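Local coordinates for activating signal cointegrator 1 complex subunit 3 (Homo sapiens, PDB 6YXQ), which unwinds duplex DNA in the 3'-5' direction at the expense of ATP during alkylation repair, and helps rescue stalled ribosomes, at residues F100-F105 against R140-F145. Numbering follows the deposited sequence.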
loop_
_atom_site.group_PDB
_atom_site.type_symbol
_atom_site.label_atom_id
_atom_site.label_comp_id
_atom_site.label_asym_id
_atom_site.label_seq_id
_atom_site.Cartn_x
_atom_site.Cartn_y
_atom_site.Cartn_z
ATOM N N PHE A 100 17.030 -27.525 -3.966
ATOM C CA PHE A 100 15.979 -26.777 -4.646
ATOM C C PHE A 100 15.349 -27.592 -5.767
ATOM O O PHE A 100 14.129 -27.561 -5.958
ATOM C CB PHE A 100 16.552 -25.471 -5.191
ATOM C CG PHE A 100 15.561 -24.651 -5.943
ATOM C CD1 PHE A 100 14.643 -23.870 -5.268
ATOM C CD2 PHE A 100 15.542 -24.662 -7.324
ATOM C CE1 PHE A 100 13.720 -23.114 -5.959
ATOM C CE2 PHE A 100 14.624 -23.908 -8.020
ATOM C CZ PHE A 100 13.711 -23.132 -7.335
ATOM N N LEU A 101 16.166 -28.322 -6.527
ATOM C CA LEU A 101 15.634 -29.168 -7.590
ATOM C C LEU A 101 14.748 -30.266 -7.018
ATOM O O LEU A 101 13.608 -30.451 -7.462
ATOM C CB LEU A 101 16.776 -29.773 -8.406
ATOM C CG LEU A 101 17.487 -28.800 -9.341
ATOM C CD1 LEU A 101 18.598 -29.502 -10.076
ATOM C CD2 LEU A 101 16.509 -28.171 -10.324
ATOM N N PHE A 102 15.263 -31.001 -6.025
ATOM C CA PHE A 102 14.486 -32.070 -5.408
ATOM C C PHE A 102 13.149 -31.547 -4.911
ATOM O O PHE A 102 12.100 -32.137 -5.189
ATOM C CB PHE A 102 15.274 -32.707 -4.263
ATOM C CG PHE A 102 14.497 -33.743 -3.496
ATOM C CD1 PHE A 102 14.535 -35.076 -3.872
ATOM C CD2 PHE A 102 13.740 -33.388 -2.389
ATOM C CE1 PHE A 102 13.825 -36.036 -3.161
ATOM C CE2 PHE A 102 13.022 -34.345 -1.678
ATOM C CZ PHE A 102 13.064 -35.666 -2.065
ATOM N N MET A 103 13.168 -30.423 -4.188
ATOM C CA MET A 103 11.926 -29.866 -3.663
ATOM C C MET A 103 11.024 -29.351 -4.776
ATOM O O MET A 103 9.800 -29.311 -4.611
ATOM C CB MET A 103 12.237 -28.753 -2.666
ATOM C CG MET A 103 12.964 -29.247 -1.435
ATOM S SD MET A 103 12.004 -30.484 -0.547
ATOM C CE MET A 103 10.476 -29.583 -0.351
ATOM N N THR A 104 11.602 -28.959 -5.911
ATOM C CA THR A 104 10.776 -28.516 -7.021
ATOM C C THR A 104 9.966 -29.664 -7.605
ATOM O O THR A 104 8.812 -29.465 -7.999
ATOM C CB THR A 104 11.650 -27.860 -8.091
ATOM O OG1 THR A 104 12.189 -26.631 -7.580
ATOM C CG2 THR A 104 10.838 -27.566 -9.347
ATOM N N PHE A 105 10.524 -30.876 -7.626
ATOM C CA PHE A 105 9.904 -32.001 -8.315
ATOM C C PHE A 105 9.423 -33.101 -7.377
ATOM O O PHE A 105 8.962 -34.141 -7.857
ATOM C CB PHE A 105 10.875 -32.599 -9.336
ATOM C CG PHE A 105 11.238 -31.668 -10.460
ATOM C CD1 PHE A 105 10.317 -31.348 -11.443
ATOM C CD2 PHE A 105 12.508 -31.123 -10.542
ATOM C CE1 PHE A 105 10.655 -30.492 -12.483
ATOM C CE2 PHE A 105 12.850 -30.270 -11.577
ATOM C CZ PHE A 105 11.923 -29.956 -12.548
ATOM N N ARG A 140 12.083 -41.125 -9.248
ATOM C CA ARG A 140 12.630 -42.422 -8.882
ATOM C C ARG A 140 12.727 -42.552 -7.372
ATOM O O ARG A 140 12.325 -43.573 -6.805
ATOM C CB ARG A 140 14.001 -42.624 -9.532
ATOM C CG ARG A 140 13.962 -43.275 -10.908
ATOM C CD ARG A 140 15.329 -43.808 -11.318
ATOM N NE ARG A 140 16.323 -42.741 -11.414
ATOM C CZ ARG A 140 16.504 -41.969 -12.485
ATOM N NH1 ARG A 140 15.757 -42.140 -13.569
ATOM N NH2 ARG A 140 17.433 -41.023 -12.468
ATOM N N ILE A 141 13.235 -41.513 -6.701
ATOM C CA ILE A 141 13.368 -41.566 -5.244
ATOM C C ILE A 141 11.997 -41.675 -4.579
ATOM O O ILE A 141 11.773 -42.529 -3.713
ATOM C CB ILE A 141 14.141 -40.343 -4.727
ATOM C CG1 ILE A 141 15.629 -40.499 -5.006
ATOM C CG2 ILE A 141 13.913 -40.158 -3.234
ATOM C CD1 ILE A 141 16.459 -39.351 -4.462
ATOM N N ILE A 142 11.060 -40.809 -4.975
ATOM C CA ILE A 142 9.753 -40.777 -4.317
ATOM C C ILE A 142 8.988 -42.073 -4.559
ATOM O O ILE A 142 8.135 -42.463 -3.749
ATOM C CB ILE A 142 8.945 -39.549 -4.781
ATOM C CG1 ILE A 142 9.686 -38.255 -4.438
ATOM C CG2 ILE A 142 7.585 -39.521 -4.120
ATOM C CD1 ILE A 142 9.814 -38.008 -2.959
ATOM N N SER A 143 9.283 -42.774 -5.656
ATOM C CA SER A 143 8.630 -44.052 -5.904
ATOM C C SER A 143 8.910 -45.077 -4.812
ATOM O O SER A 143 8.233 -46.110 -4.768
ATOM C CB SER A 143 9.059 -44.599 -7.266
ATOM O OG SER A 143 10.359 -45.156 -7.211
ATOM N N HIS A 144 9.879 -44.819 -3.932
ATOM C CA HIS A 144 10.142 -45.674 -2.784
ATOM C C HIS A 144 9.450 -45.189 -1.514
ATOM O O HIS A 144 9.442 -45.913 -0.513
ATOM C CB HIS A 144 11.652 -45.777 -2.533
ATOM C CG HIS A 144 12.414 -46.394 -3.666
ATOM N ND1 HIS A 144 12.916 -47.676 -3.613
ATOM C CD2 HIS A 144 12.768 -45.904 -4.878
ATOM C CE1 HIS A 144 13.541 -47.952 -4.742
ATOM N NE2 HIS A 144 13.468 -46.892 -5.527
ATOM N N PHE A 145 8.875 -43.989 -1.521
ATOM C CA PHE A 145 8.177 -43.510 -0.337
ATOM C C PHE A 145 6.882 -44.284 -0.175
ATOM O O PHE A 145 6.190 -44.583 -1.152
ATOM C CB PHE A 145 7.865 -42.007 -0.434
ATOM C CG PHE A 145 9.045 -41.098 -0.171
ATOM C CD1 PHE A 145 10.338 -41.479 -0.501
ATOM C CD2 PHE A 145 8.849 -39.835 0.364
ATOM C CE1 PHE A 145 11.407 -40.631 -0.278
ATOM C CE2 PHE A 145 9.916 -38.984 0.589
ATOM C CZ PHE A 145 11.194 -39.382 0.267
#
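Phe102 meets Ile141 and Ile142 in a purely apolar contact, carried by the far end of its ring. Ring atom CE1 lies 4.1 Å from CG2 of Ile141, a methyl that sits at the ring edge, near its plane. Ring atom CZ is likewise 4.1 Å from CD1 of Ile142, which approaches obliquely. The backbones stay well separated, the closest CA atoms being those of Phe102 and Ile141 at 9.6 Å; with CG of Phe102 anti to the backbone N (chi1 175°), the ring swings toward the isoleucines, whose methyls reach out to meet it. CD1 of Ile142 also rests 3.6 Å above the ring plane of Phe145, toward the rim, so one methyl group touches two aromatic rings. The summed buried surface is 127 Å², which marks a small contact.

Hydrogen bonds act within each segment. Thr104 OG1 donates to Phe100 O at 2.7 Å, while Thr104 N reaches the same oxygen from the opposite face of the carbonyl plane. In 140-145, Ser143 OG donates to Arg140 O at 2.6 Å, and a type I turn from Ile142 to Phe145 leads the chain onward.

The contact belongs to the N-terminal part of the protein, within the region required for binding ASCC2. It joins the C-terminal part of helix 91-105 to the C-terminal part of helix 128-142. Helix 51-61 adds Ile54 against Phe102 and Leu58 against Ile141 and Phe145, whereas Leu74 of helix 64-85 packs on Ile141 and Asp73 forms a salt bridge with Arg140.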